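Local coordinates for Lmo2125 protein (Listeria monocytogenes serovar 1/2a, PDB 5TU0) that binds maltose and, as a predicted cell-surface lipoprotein, probably delivers the sugar to a membrane transporter for uptake, at residues E114-Y119 with G239-A244; F156-T161 with A235-P240; Y253-I258 with D326-A331; P269-K274 with E334-A339. The protein carries 2 engineered substitutions. One frame throughout, in Å; residues are numbered along the deposited sequence.

Long strand 105-121 supplies the first partner: from it the chain runs 120 residues before 239-244 returns to 114-119 and closes contact 1. Contact 2 opens within that loop, at 156-161, and ends at 235-240 on the same stretch as contact 1, sharing Gly239 and Pro240. The next two contacts cross: contact 3 opens at 253-258 and contact 4 at 269-274, after which helix 327-336 and the turn behind it close them in the same order. All four reach one mixed sheet. Contact 2 pairs two of its strands, contact 3 lays helix 327-336 along strand 253-256, contact 4 ties that helix's end and following turn to the start of strand 272-278, and contact 1 carries sugar-pocket residues.

Contact 1: E114-Y119 with G239-A244; sequences ETLVLY and GPWSAA. With GLC (alpha-D-glucopyranose), chain B.
Gly239 meets the 114-119 segment through its carbonyl oxygen, which takes the phenol of Tyr119: OH lies 2.8 Å from Gly239 O, 39° above the carbonyl plane. Ser242 N reaches the same oxygen from the opposite face, so a side chain and a turn share one acceptor. Pro240 follows. Its CD rests 3.2 Å from Thr115 O, a buried carbonyl with no polar partner in the model, and its CG faces Glu114 CB at 4.0 Å. Trp241 lays its indole against the sugar. Its CG sits between the backbone N and the carbonyl carbon (chi1 55°), and the ring is sandwiched: on one face glucose C4 stands over the ring centre, 4.0 Å from Trp241 CD2, while Gly239 CA lies under the other face, offset toward the rim. At the ring edge, Glu114 OE1 approaches CE3 to 3.8 Å, with the carboxylate turned 63° from the indole. Such an aromatic platform under a pyranose is a familiar device of sugar-binding proteins, and Glu114 and Trp241 both belong to the pocket here. Further along, Ala243 CB touches Tyr119 OH at 3.5 Å. Around these groups, Tyr164 of helix 163-172 borders Leu116 and Trp241, Leu328 and Val332 of helix 327-336 pack against Ala243 and Pro240, and Val117 pairs with Gly238 of strand 235-238.

Contact 2: F156-T161 with A235-P240; sequences FLAKWT and AILGGP
Phe156 and Ala235 stand side by side on one face of a parallel strand pair, Leu157 and Ile236 on the other. Phe156 CG is anti to the backbone N (chi1 164°), and CD1 of the ring lies 3.5 Å from Ala235 O. On the reverse face, Leu157 CB meets Ile236 CG2, the branch anti to the carbonyl carbon, at 4.1 Å, whereas the end of Ile236 leads away. Beyond the paired residues, Ala158 CB faces Leu237 CB at 3.9 Å and also sits 3.6 Å above one face of the Trp160 indole, offset toward its rim. The approach of Leu237 CD2 to Trp160 NE1 is tentative, because Leu237 is modelled in two conformers; the indole NE1 itself is hydrogen-bonded to Tyr267 OH.

Two backbone bonds set the register, Leu157 N to Ala235 O (3.1 Å) and Leu237 N to Leu157 O (3.2 Å). Where the strands part at the inverse gamma turn centred on Lys159, a water takes over, accepting from Lys159 N at 2.9 Å and donating to Leu237 O at 2.8 Å. The pair extends the mixed sheet, since strand 235-238 also bonds antiparallel to strand 105-121. Helix 217-229 packs against Leu157 and Ile236, Trp205 meets the rings of Phe156 and Trp160 edge-to-face, and helices 193-208 and 163-172 pack around Trp160.

Contact 3: Y253-I258 with D326-A331; sequences YGVAKI and DELTNA
Glu327 CB already meets strand 253-256, lying 3.8 Å from Val255 O. CG is anti to the carbonyl carbon (chi1 -60°), and the chain then extends to the carboxylate, where the two oxygens divide their work. OE1 accepts from Val255 N at 2.9 Å, met nearly along its C-O axis with an angle of 156° at the hydrogen, and it also closes on Gly254 CA at 3.1 Å. OE2 forms a salt bridge with Lys122, which would favour a charged carboxylate.

Beside this polar grip, Val255 CG1 nestles against the helix, 3.8 Å from Leu328 CD1 and 3.5 Å from Ala331 CB, so residues one and four positions after Glu327 receive a single branch. A water joins the backbones, donating to Val255 O and to Glu327 O at 2.7 Å each. Asp326 occupies the N-cap, its side chain accepting a weak bond from Thr329 N.

The axes of strand 253-256 and helix 327-331 approach to 6.6 Å and run nearly parallel, 18° apart. A helix laid lengthwise along a strand in this way is consistent with the helix-on-sheet layering of the lobes in the periplasmic-binding-protein fold.

Contact 4: P269-K274 with E334-A339; sequences PFAGGK and EQYKNA
Tyr336 OH is gripped by two hydrogen bonds, with Asp96 and Gln99, while it lies 3.8 Å from Ala271 CB across the contact. The phenol is thus anchored at its tip, and the ring is left to pack. Its CE1 presses on Ala271 CB at 3.5 Å, and Gly272 O stands near the ring plane at the edge, 3.7 Å from CE1. Ala271 CB also meets Ala339 CB at 3.6 Å, so one methyl fits between the ring and the turn that follows the helix.

At the other end Pro269 faces the helix. The Gln335 chain bends at chi2 (63°), which places CD, and its NE2 comes within 3.5 Å of Pro269 CD as the two side chains cross; OE1 of the same amide accepts from Ile258 N, fixing which way the group is turned. Pro269 O receives a CA-H...O contact from Ala339, 3.1 Å from its CA, with a bent angle of 124° at the hydrogen.

A type I turn from Tyr336 to Ala339 brings the chain back beside 269-274, and Gln340 then makes backbone bonds with Pro269 and Ala271. Strand 272-278 pairs antiparallel with both 105-121 and 64-68. Thr115 of strand 105-121 packs against Pro269, Gln335 and Ala339, while helix 94-99 supplies the residues that hold the phenol.

Contact 1: E114-Y119 with G239-A244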
loop_
_atom_site.group_PDB
_atom_site.type_symbol
_atom_site.label_atom_id
_atom_site.label_comp_id
_atom_site.label_asym_id
_atom_site.label_seq_id
_atom_site.Cartn_x
_atom_site.Cartn_y
_atom_site.Cartn_z
ATOM N N GLU A 114 -4.930 2.174 2.160
ATOM C CA GLU A 114 -3.735 2.665 2.810
ATOM C C GLU A 114 -2.716 3.108 1.785
ATOM O O GLU A 114 -2.750 2.672 0.647
ATOM C CB GLU A 114 -3.130 1.640 3.771
ATOM C CG GLU A 114 -2.738 0.311 3.173
ATOM C CD GLU A 114 -1.887 -0.525 4.123
ATOM O OE1 GLU A 114 -1.817 -0.204 5.348
ATOM O OE2 GLU A 114 -1.267 -1.497 3.637
ATOM N N THR A 115 -1.845 4.015 2.194
ATOM C CA THR A 115 -0.789 4.469 1.331
ATOM C C THR A 115 0.249 5.113 2.229
ATOM O O THR A 115 0.029 5.272 3.442
ATOM C CB THR A 115 -1.284 5.464 0.253
ATOM O OG1 THR A 115 -0.227 5.734 -0.678
ATOM C CG2 THR A 115 -1.744 6.780 0.857
ATOM N N LEU A 116 1.372 5.459 1.634
ATOM C CA LEU A 116 2.452 6.110 2.342
ATOM C C LEU A 116 2.077 7.525 2.769
ATOM O O LEU A 116 1.325 8.220 2.093
ATOM C CB LEU A 116 3.715 6.141 1.485
ATOM C CG LEU A 116 4.381 4.812 1.162
ATOM C CD1 LEU A 116 5.649 5.071 0.358
ATOM C CD2 LEU A 116 4.716 4.028 2.417
ATOM N N VAL A 117 2.649 7.943 3.892
ATOM C CA VAL A 117 2.387 9.241 4.478
ATOM C C VAL A 117 3.699 9.803 5.022
ATOM O O VAL A 117 4.737 9.130 4.979
ATOM C CB VAL A 117 1.332 9.143 5.623
ATOM C CG1 VAL A 117 -0.010 8.640 5.089
ATOM C CG2 VAL A 117 1.801 8.231 6.752
ATOM N N LEU A 118 3.653 11.031 5.516
ATOM C CA LEU A 118 4.832 11.644 6.146
ATOM C C LEU A 118 4.631 11.667 7.667
ATOM O O LEU A 118 3.689 12.308 8.172
ATOM C CB LEU A 118 5.031 13.080 5.668
ATOM C CG LEU A 118 6.272 13.769 6.244
ATOM C CD1 LEU A 118 7.517 13.298 5.501
ATOM C CD2 LEU A 118 6.168 15.284 6.197
ATOM N N TYR A 119 5.483 10.950 8.392
ATOM C CA TYR A 119 5.486 11.001 9.856
ATOM C C TYR A 119 6.479 12.062 10.240
ATOM O O TYR A 119 7.514 12.186 9.586
ATOM C CB TYR A 119 5.973 9.698 10.474
ATOM C CG TYR A 119 4.997 8.566 10.396
ATOM C CD1 TYR A 119 3.968 8.461 11.323
ATOM C CD2 TYR A 119 5.128 7.568 9.430
ATOM C CE1 TYR A 119 3.068 7.418 11.268
ATOM C CE2 TYR A 119 4.245 6.513 9.378
ATOM C CZ TYR A 119 3.212 6.444 10.297
ATOM O OH TYR A 119 2.317 5.417 10.244
ATOM N N GLY A 239 4.637 3.925 6.156
ATOM C CA GLY A 239 3.283 3.409 5.965
ATOM C C GLY A 239 2.502 3.454 7.261
ATOM O O GLY A 239 3.095 3.567 8.317
ATOM N N PRO A 240 1.162 3.367 7.193
ATOM C CA PRO A 240 0.327 3.374 8.411
ATOM C C PRO A 240 0.700 2.275 9.411
ATOM O O PRO A 240 0.536 2.443 10.628
ATOM C CB PRO A 240 -1.084 3.127 7.860
ATOM C CG PRO A 240 -1.044 3.689 6.498
ATOM C CD PRO A 240 0.328 3.379 5.976
ATOM N N TRP A 241 1.220 1.166 8.896
ATOM C CA TRP A 241 1.611 0.025 9.745
ATOM C C TRP A 241 2.665 0.371 10.804
ATOM O O TRP A 241 2.751 -0.307 11.811
ATOM C CB TRP A 241 2.100 -1.162 8.887
ATOM C CG TRP A 241 3.219 -0.820 7.946
ATOM C CD1 TRP A 241 4.548 -0.808 8.229
ATOM C CD2 TRP A 241 3.093 -0.422 6.570
ATOM N NE1 TRP A 241 5.262 -0.426 7.114
ATOM C CE2 TRP A 241 4.394 -0.190 6.083
ATOM C CE3 TRP A 241 2.001 -0.244 5.703
ATOM C CZ2 TRP A 241 4.648 0.215 4.765
ATOM C CZ3 TRP A 241 2.256 0.152 4.382
ATOM C CH2 TRP A 241 3.572 0.380 3.933
ATOM N N SER A 242 3.449 1.425 10.583
ATOM C CA SER A 242 4.492 1.810 11.543
ATOM C C SER A 242 4.013 2.644 12.754
ATOM O O SER A 242 4.734 2.757 13.747
ATOM C CB SER A 242 5.585 2.607 10.835
ATOM O OG SER A 242 6.164 1.857 9.798
ATOM N N ALA A 243 2.831 3.252 12.655
ATOM C CA ALA A 243 2.316 4.124 13.729
ATOM C C ALA A 243 2.310 3.434 15.099
ATOM O O ALA A 243 2.783 4.010 16.083
ATOM C CB ALA A 243 0.927 4.635 13.380
ATOM N N ALA A 244 1.810 2.203 15.147
ATOM C CA ALA A 244 1.775 1.416 16.384
ATOM C C ALA A 244 3.135 1.423 17.096
ATOM O O ALA A 244 3.188 1.596 18.310
ATOM C CB ALA A 244 1.333 -0.017 16.095
HETATM C C1 GLC B . 3.846 -4.881 7.389
HETATM C C2 GLC B . 2.450 -4.578 6.838
HETATM C C3 GLC B . 2.390 -4.634 5.311
HETATM C C4 GLC B . 3.557 -3.908 4.653
HETATM C C5 GLC B . 4.881 -4.346 5.274
HETATM C C6 GLC B . 6.059 -3.594 4.658
HETATM O O1 GLC B . 4.125 -6.287 7.296
HETATM O O2 GLC B . 1.516 -5.518 7.380
HETATM O O3 GLC B . 1.168 -4.038 4.863
HETATM O O4 GLC B . 3.544 -4.203 3.249
HETATM O O5 GLC B . 4.845 -4.126 6.690
HETATM O O6 GLC B . 7.181 -3.579 5.549
#

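Contact 2: F156-T161 with A235-P240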
loop_
_atom_site.group_PDB
_atom_site.type_symbol
_atom_site.label_atom_id
_atom_site.label_comp_id
_atom_site.label_asym_id
_atom_site.label_seq_id
_atom_site.Cartn_x
_atom_site.Cartn_y
_atom_site.Cartn_z
ATOM N N PHE A 156 15.396 14.720 7.101
ATOM C CA PHE A 156 14.365 13.969 6.376
ATOM C C PHE A 156 14.992 12.687 5.843
ATOM O O PHE A 156 16.110 12.723 5.309
ATOM C CB PHE A 156 13.804 14.791 5.211
ATOM C CG PHE A 156 13.032 13.970 4.212
ATOM C CD1 PHE A 156 11.790 13.472 4.530
ATOM C CD2 PHE A 156 13.559 13.689 2.954
ATOM C CE1 PHE A 156 11.076 12.696 3.616
ATOM C CE2 PHE A 156 12.843 12.928 2.032
ATOM C CZ PHE A 156 11.610 12.434 2.366
ATOM N N LEU A 157 14.278 11.562 5.978
ATOM C CA LEU A 157 14.755 10.289 5.438
ATOM C C LEU A 157 13.632 9.578 4.724
ATOM O O LEU A 157 12.487 9.647 5.163
ATOM C CB LEU A 157 15.258 9.364 6.546
ATOM C CG LEU A 157 16.415 9.850 7.425
ATOM C CD1 LEU A 157 16.606 8.907 8.607
ATOM C CD2 LEU A 157 17.693 9.992 6.614
ATOM N N ALA A 158 13.970 8.897 3.637
ATOM C CA ALA A 158 13.008 8.040 2.897
ATOM C C ALA A 158 13.770 6.845 2.328
ATOM O O ALA A 158 14.876 7.001 1.806
ATOM C CB ALA A 158 12.317 8.815 1.796
ATOM N N LYS A 159 13.178 5.654 2.426
ATOM C CA LYS A 159 13.827 4.429 1.955
ATOM C C LYS A 159 13.755 4.329 0.425
ATOM O O LYS A 159 13.154 3.385 -0.145
ATOM C CB LYS A 159 13.167 3.217 2.618
ATOM C CG LYS A 159 13.956 1.925 2.498
ATOM C CD LYS A 159 13.101 0.710 2.839
ATOM C CE LYS A 159 13.873 -0.581 2.627
ATOM N NZ LYS A 159 12.984 -1.774 2.695
ATOM N N TRP A 160 14.399 5.270 -0.251
ATOM C CA TRP A 160 14.308 5.312 -1.693
ATOM C C TRP A 160 15.021 4.201 -2.485
ATOM O O TRP A 160 14.819 4.111 -3.695
ATOM C CB TRP A 160 14.612 6.708 -2.253
ATOM C CG TRP A 160 13.505 7.729 -2.010
ATOM C CD1 TRP A 160 12.163 7.485 -1.824
ATOM C CD2 TRP A 160 13.633 9.152 -2.096
ATOM N NE1 TRP A 160 11.473 8.664 -1.719
ATOM C CE2 TRP A 160 12.351 9.704 -1.887
ATOM C CE3 TRP A 160 14.715 10.011 -2.297
ATOM C CZ2 TRP A 160 12.126 11.084 -1.869
ATOM C CZ3 TRP A 160 14.495 11.372 -2.269
ATOM C CH2 TRP A 160 13.210 11.898 -2.062
ATOM N N THR A 161 15.794 3.340 -1.820
ATOM C CA THR A 161 16.376 2.177 -2.505
ATOM C C THR A 161 15.277 1.142 -2.770
ATOM O O THR A 161 15.440 0.262 -3.607
ATOM C CB THR A 161 17.495 1.491 -1.707
ATOM O OG1 THR A 161 17.047 1.218 -0.371
ATOM C CG2 THR A 161 18.722 2.380 -1.650
ATOM N N ALA A 235 11.502 14.034 10.140
ATOM C CA ALA A 235 10.413 13.604 9.272
ATOM C C ALA A 235 10.852 12.458 8.376
ATOM O O ALA A 235 11.988 12.438 7.867
ATOM C CB ALA A 235 9.932 14.779 8.424
ATOM N N ILE A 236 9.952 11.493 8.179
ATOM C CA ILE A 236 10.264 10.364 7.337
ATOM C C ILE A 236 9.042 9.907 6.573
ATOM O O ILE A 236 7.895 10.156 6.992
ATOM C CB ILE A 236 10.757 9.119 8.150
ATOM C CG1 ILE A 236 9.662 8.578 9.090
ATOM C CG2 ILE A 236 11.979 9.452 8.976
ATOM C CD1 ILE A 236 10.038 7.278 9.779
ATOM N N LEU A 237 9.287 9.237 5.459
ATOM C CA LEU A 237 8.228 8.634 4.659
ATOM C C LEU A 237 7.947 7.286 5.315
ATOM O O LEU A 237 8.886 6.599 5.692
ATOM C CB LEU A 237 8.731 8.458 3.231
ATOM C CG LEU A 237 7.777 7.989 2.147
ATOM C CD1 LEU A 237 6.583 8.918 2.035
ATOM C CD2 LEU A 237 8.539 7.917 0.836
ATOM N N GLY A 238 6.675 6.904 5.477
ATOM C CA GLY A 238 6.354 5.623 6.088
ATOM C C GLY A 238 4.938 5.180 5.833
ATOM O O GLY A 238 4.127 5.955 5.342
ATOM N N GLY A 239 4.637 3.925 6.156
ATOM C CA GLY A 239 3.283 3.409 5.965
ATOM C C GLY A 239 2.502 3.454 7.261
ATOM O O GLY A 239 3.095 3.567 8.317
ATOM N N PRO A 240 1.162 3.367 7.193
ATOM C CA PRO A 240 0.327 3.374 8.411
ATOM C C PRO A 240 0.700 2.275 9.411
ATOM O O PRO A 240 0.536 2.443 10.628
ATOM C CB PRO A 240 -1.084 3.127 7.860
ATOM C CG PRO A 240 -1.044 3.689 6.498
ATOM C CD PRO A 240 0.328 3.379 5.976
HETATM O O HOH W 1 11.162 5.460 4.448
#

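Contact 3: Y253-I258 with D326-A331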
loop_
_atom_site.group_PDB
_atom_site.type_symbol
_atom_site.label_atom_id
_atom_site.label_comp_id
_atom_site.label_asym_id
_atom_site.label_seq_id
_atom_site.Cartn_x
_atom_site.Cartn_y
_atom_site.Cartn_z
ATOM N N TYR A 253 4.654 11.965 17.848
ATOM C CA TYR A 253 4.637 12.037 16.387
ATOM C C TYR A 253 3.373 12.675 15.838
ATOM O O TYR A 253 2.315 12.678 16.470
ATOM C CB TYR A 253 4.847 10.634 15.747
ATOM C CG TYR A 253 3.656 9.698 15.854
ATOM C CD1 TYR A 253 2.667 9.685 14.882
ATOM C CD2 TYR A 253 3.514 8.855 16.941
ATOM C CE1 TYR A 253 1.568 8.846 14.988
ATOM C CE2 TYR A 253 2.423 8.017 17.068
ATOM C CZ TYR A 253 1.454 8.013 16.094
ATOM O OH TYR A 253 0.377 7.176 16.232
ATOM N N GLY A 254 3.505 13.240 14.653
ATOM C CA GLY A 254 2.398 13.817 13.930
ATOM C C GLY A 254 2.427 13.174 12.557
ATOM O O GLY A 254 3.438 12.605 12.158
ATOM N N VAL A 255 1.314 13.250 11.845
ATOM C CA VAL A 255 1.231 12.652 10.525
ATOM C C VAL A 255 0.629 13.660 9.558
ATOM O O VAL A 255 -0.323 14.394 9.903
ATOM C CB VAL A 255 0.377 11.362 10.529
ATOM C CG1 VAL A 255 0.638 10.549 9.269
ATOM C CG2 VAL A 255 0.685 10.515 11.761
ATOM N N ALA A 256 1.158 13.654 8.337
ATOM C CA ALA A 256 0.700 14.540 7.290
ATOM C C ALA A 256 0.788 13.894 5.913
ATOM O O ALA A 256 1.435 12.841 5.720
ATOM C CB ALA A 256 1.529 15.817 7.308
ATOM N N LYS A 257 0.109 14.519 4.956
ATOM C CA LYS A 257 0.250 14.124 3.565
ATOM C C LYS A 257 1.729 14.257 3.213
ATOM O O LYS A 257 2.465 15.011 3.862
ATOM C CB LYS A 257 -0.562 15.046 2.643
ATOM C CG LYS A 257 -0.114 16.507 2.691
ATOM C CD LYS A 257 -0.929 17.416 1.782
ATOM C CE LYS A 257 -0.558 17.253 0.323
ATOM N NZ LYS A 257 0.825 17.716 0.019
ATOM N N ILE A 258 2.162 13.547 2.192
ATOM C CA ILE A 258 3.553 13.654 1.746
ATOM C C ILE A 258 3.748 15.074 1.150
ATOM O O ILE A 258 2.871 15.595 0.445
ATOM C CB ILE A 258 3.914 12.552 0.719
ATOM C CG1 ILE A 258 3.611 11.149 1.307
ATOM C CG2 ILE A 258 5.371 12.691 0.292
ATOM C CD1 ILE A 258 3.728 10.003 0.324
ATOM N N ASP A 326 -8.227 12.304 13.372
ATOM C CA ASP A 326 -7.021 11.573 13.759
ATOM C C ASP A 326 -5.987 11.861 12.664
ATOM O O ASP A 326 -6.286 11.723 11.470
ATOM C CB ASP A 326 -7.276 10.071 13.821
ATOM C CG ASP A 326 -6.009 9.283 14.063
ATOM O OD1 ASP A 326 -5.290 9.603 15.030
ATOM O OD2 ASP A 326 -5.709 8.362 13.277
ATOM N N GLU A 327 -4.772 12.218 13.059
ATOM C CA GLU A 327 -3.781 12.606 12.063
ATOM C C GLU A 327 -3.422 11.535 11.042
ATOM O O GLU A 327 -3.336 11.839 9.863
ATOM C CB GLU A 327 -2.529 13.166 12.720
ATOM C CG GLU A 327 -2.846 14.397 13.548
ATOM C CD GLU A 327 -1.621 15.153 13.990
ATOM O OE1 GLU A 327 -0.508 14.780 13.582
ATOM O OE2 GLU A 327 -1.784 16.135 14.737
ATOM N N LEU A 328 -3.215 10.296 11.482
ATOM C CA LEU A 328 -2.840 9.227 10.547
ATOM C C LEU A 328 -3.955 9.001 9.531
ATOM O O LEU A 328 -3.709 8.900 8.325
ATOM C CB LEU A 328 -2.507 7.924 11.279
ATOM C CG LEU A 328 -2.154 6.739 10.360
ATOM C CD1 LEU A 328 -0.947 7.066 9.476
ATOM C CD2 LEU A 328 -1.928 5.474 11.181
ATOM N N THR A 329 -5.179 8.951 10.034
ATOM C CA THR A 329 -6.355 8.770 9.199
ATOM C C THR A 329 -6.498 9.896 8.183
ATOM O O THR A 329 -6.731 9.625 7.005
ATOM C CB THR A 329 -7.628 8.706 10.046
ATOM O OG1 THR A 329 -7.475 7.682 11.041
ATOM C CG2 THR A 329 -8.841 8.408 9.166
ATOM N N ASN A 330 -6.331 11.146 8.631
ATOM C CA ASN A 330 -6.430 12.310 7.743
ATOM C C ASN A 330 -5.351 12.277 6.652
ATOM O O ASN A 330 -5.644 12.532 5.483
ATOM C CB ASN A 330 -6.299 13.638 8.518
ATOM C CG ASN A 330 -7.504 13.948 9.396
ATOM O OD1 ASN A 330 -8.567 13.338 9.283
ATOM N ND2 ASN A 330 -7.337 14.914 10.275
ATOM N N ALA A 331 -4.114 11.981 7.052
ATOM C CA ALA A 331 -2.988 11.888 6.104
ATOM C C ALA A 331 -3.219 10.813 5.049
ATOM O O ALA A 331 -3.009 11.046 3.866
ATOM C CB ALA A 331 -1.692 11.618 6.838
HETATM O O HOH W 2 -2.887 14.375 9.167
#

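Contact 4: P269-K274 with E334-A339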
loop_
_atom_site.group_PDB
_atom_site.type_symbol
_atom_site.label_atom_id
_atom_site.label_comp_id
_atom_site.label_asym_id
_atom_site.label_seq_id
_atom_site.Cartn_x
_atom_site.Cartn_y
_atom_site.Cartn_z
ATOM N N PRO A 269 2.166 7.804 -4.621
ATOM C CA PRO A 269 2.526 6.459 -4.203
ATOM C C PRO A 269 1.513 5.405 -4.628
ATOM O O PRO A 269 0.478 5.766 -5.157
ATOM C CB PRO A 269 2.540 6.577 -2.689
ATOM C CG PRO A 269 1.469 7.571 -2.401
ATOM C CD PRO A 269 1.563 8.570 -3.516
ATOM N N PHE A 270 1.835 4.129 -4.431
ATOM C CA PHE A 270 0.876 3.056 -4.721
ATOM C C PHE A 270 -0.320 3.156 -3.761
ATOM O O PHE A 270 -0.148 3.429 -2.573
ATOM C CB PHE A 270 1.501 1.664 -4.582
ATOM C CG PHE A 270 2.502 1.327 -5.654
ATOM C CD1 PHE A 270 2.134 1.317 -6.989
ATOM C CD2 PHE A 270 3.812 1.001 -5.325
ATOM C CE1 PHE A 270 3.050 1.005 -7.981
ATOM C CE2 PHE A 270 4.735 0.690 -6.317
ATOM C CZ PHE A 270 4.349 0.684 -7.642
ATOM N N ALA A 271 -1.517 2.942 -4.297
ATOM C CA ALA A 271 -2.754 2.928 -3.508
ATOM C C ALA A 271 -2.948 1.485 -3.038
ATOM O O ALA A 271 -3.368 0.635 -3.825
ATOM C CB ALA A 271 -3.932 3.364 -4.368
ATOM N N GLY A 272 -2.653 1.212 -1.772
ATOM C CA GLY A 272 -2.753 -0.133 -1.222
ATOM C C GLY A 272 -4.033 -0.318 -0.435
ATOM O O GLY A 272 -4.917 0.564 -0.405
ATOM N N GLY A 273 -4.138 -1.474 0.190
ATOM C CA GLY A 273 -5.320 -1.785 0.989
ATOM C C GLY A 273 -5.715 -3.236 0.878
ATOM O O GLY A 273 -4.951 -4.057 0.378
ATOM N N LYS A 274 -6.930 -3.529 1.336
ATOM C CA LYS A 274 -7.437 -4.882 1.387
ATOM C C LYS A 274 -8.913 -4.945 0.986
ATOM O O LYS A 274 -9.686 -3.987 1.178
ATOM C CB LYS A 274 -7.302 -5.434 2.813
ATOM C CG LYS A 274 -5.890 -5.465 3.391
ATOM C CD LYS A 274 -5.913 -6.162 4.753
ATOM C CE LYS A 274 -4.588 -6.117 5.515
ATOM N NZ LYS A 274 -4.423 -4.799 6.164
ATOM N N GLU A 334 -6.076 11.910 2.643
ATOM C CA GLU A 334 -5.617 12.986 1.773
ATOM C C GLU A 334 -4.626 12.479 0.746
ATOM O O GLU A 334 -4.757 12.771 -0.438
ATOM C CB GLU A 334 -4.972 14.102 2.608
ATOM C CG GLU A 334 -4.540 15.333 1.828
ATOM C CD GLU A 334 -5.692 16.036 1.127
ATOM O OE1 GLU A 334 -6.828 16.034 1.660
ATOM O OE2 GLU A 334 -5.442 16.608 0.040
ATOM N N GLN A 335 -3.651 11.702 1.193
ATOM C CA GLN A 335 -2.629 11.194 0.278
ATOM C C GLN A 335 -3.213 10.190 -0.727
ATOM O O GLN A 335 -2.808 10.147 -1.888
ATOM C CB GLN A 335 -1.468 10.564 1.042
ATOM C CG GLN A 335 -0.282 10.250 0.159
ATOM C CD GLN A 335 0.313 11.501 -0.459
ATOM O OE1 GLN A 335 0.483 12.519 0.208
ATOM N NE2 GLN A 335 0.631 11.429 -1.737
ATOM N N TYR A 336 -4.200 9.417 -0.292
ATOM C CA TYR A 336 -4.805 8.407 -1.171
ATOM C C TYR A 336 -5.394 9.039 -2.442
ATOM O O TYR A 336 -5.436 8.400 -3.494
ATOM C CB TYR A 336 -5.858 7.599 -0.399
ATOM C CG TYR A 336 -6.225 6.298 -1.044
ATOM C CD1 TYR A 336 -5.410 5.172 -0.893
ATOM C CD2 TYR A 336 -7.387 6.174 -1.781
ATOM C CE1 TYR A 336 -5.756 3.961 -1.465
ATOM C CE2 TYR A 336 -7.739 4.972 -2.353
ATOM C CZ TYR A 336 -6.916 3.878 -2.200
ATOM O OH TYR A 336 -7.288 2.699 -2.791
ATOM N N LYS A 337 -5.802 10.310 -2.354
ATOM C CA LYS A 337 -6.343 11.043 -3.510
ATOM C C LYS A 337 -5.338 11.070 -4.657
ATOM O O LYS A 337 -5.729 11.091 -5.818
ATOM C CB LYS A 337 -6.690 12.494 -3.158
ATOM C CG LYS A 337 -7.760 12.684 -2.098
ATOM C CD LYS A 337 -7.876 14.160 -1.755
ATOM C CE LYS A 337 -8.766 14.397 -0.558
ATOM N NZ LYS A 337 -10.150 13.915 -0.793
ATOM N N ASN A 338 -4.055 11.049 -4.317
ATOM C CA ASN A 338 -2.985 11.093 -5.318
ATOM C C ASN A 338 -2.303 9.744 -5.550
ATOM O O ASN A 338 -1.341 9.677 -6.299
ATOM C CB ASN A 338 -1.937 12.130 -4.881
ATOM C CG ASN A 338 -2.540 13.502 -4.637
ATOM O OD1 ASN A 338 -2.427 14.057 -3.547
ATOM N ND2 ASN A 338 -3.209 14.027 -5.624
ATOM N N ALA A 339 -2.793 8.677 -4.912
ATOM C CA ALA A 339 -2.202 7.349 -5.077
ATOM C C ALA A 339 -2.857 6.583 -6.220
ATOM O O ALA A 339 -4.070 6.706 -6.431
ATOM C CB ALA A 339 -2.338 6.551 -3.790
#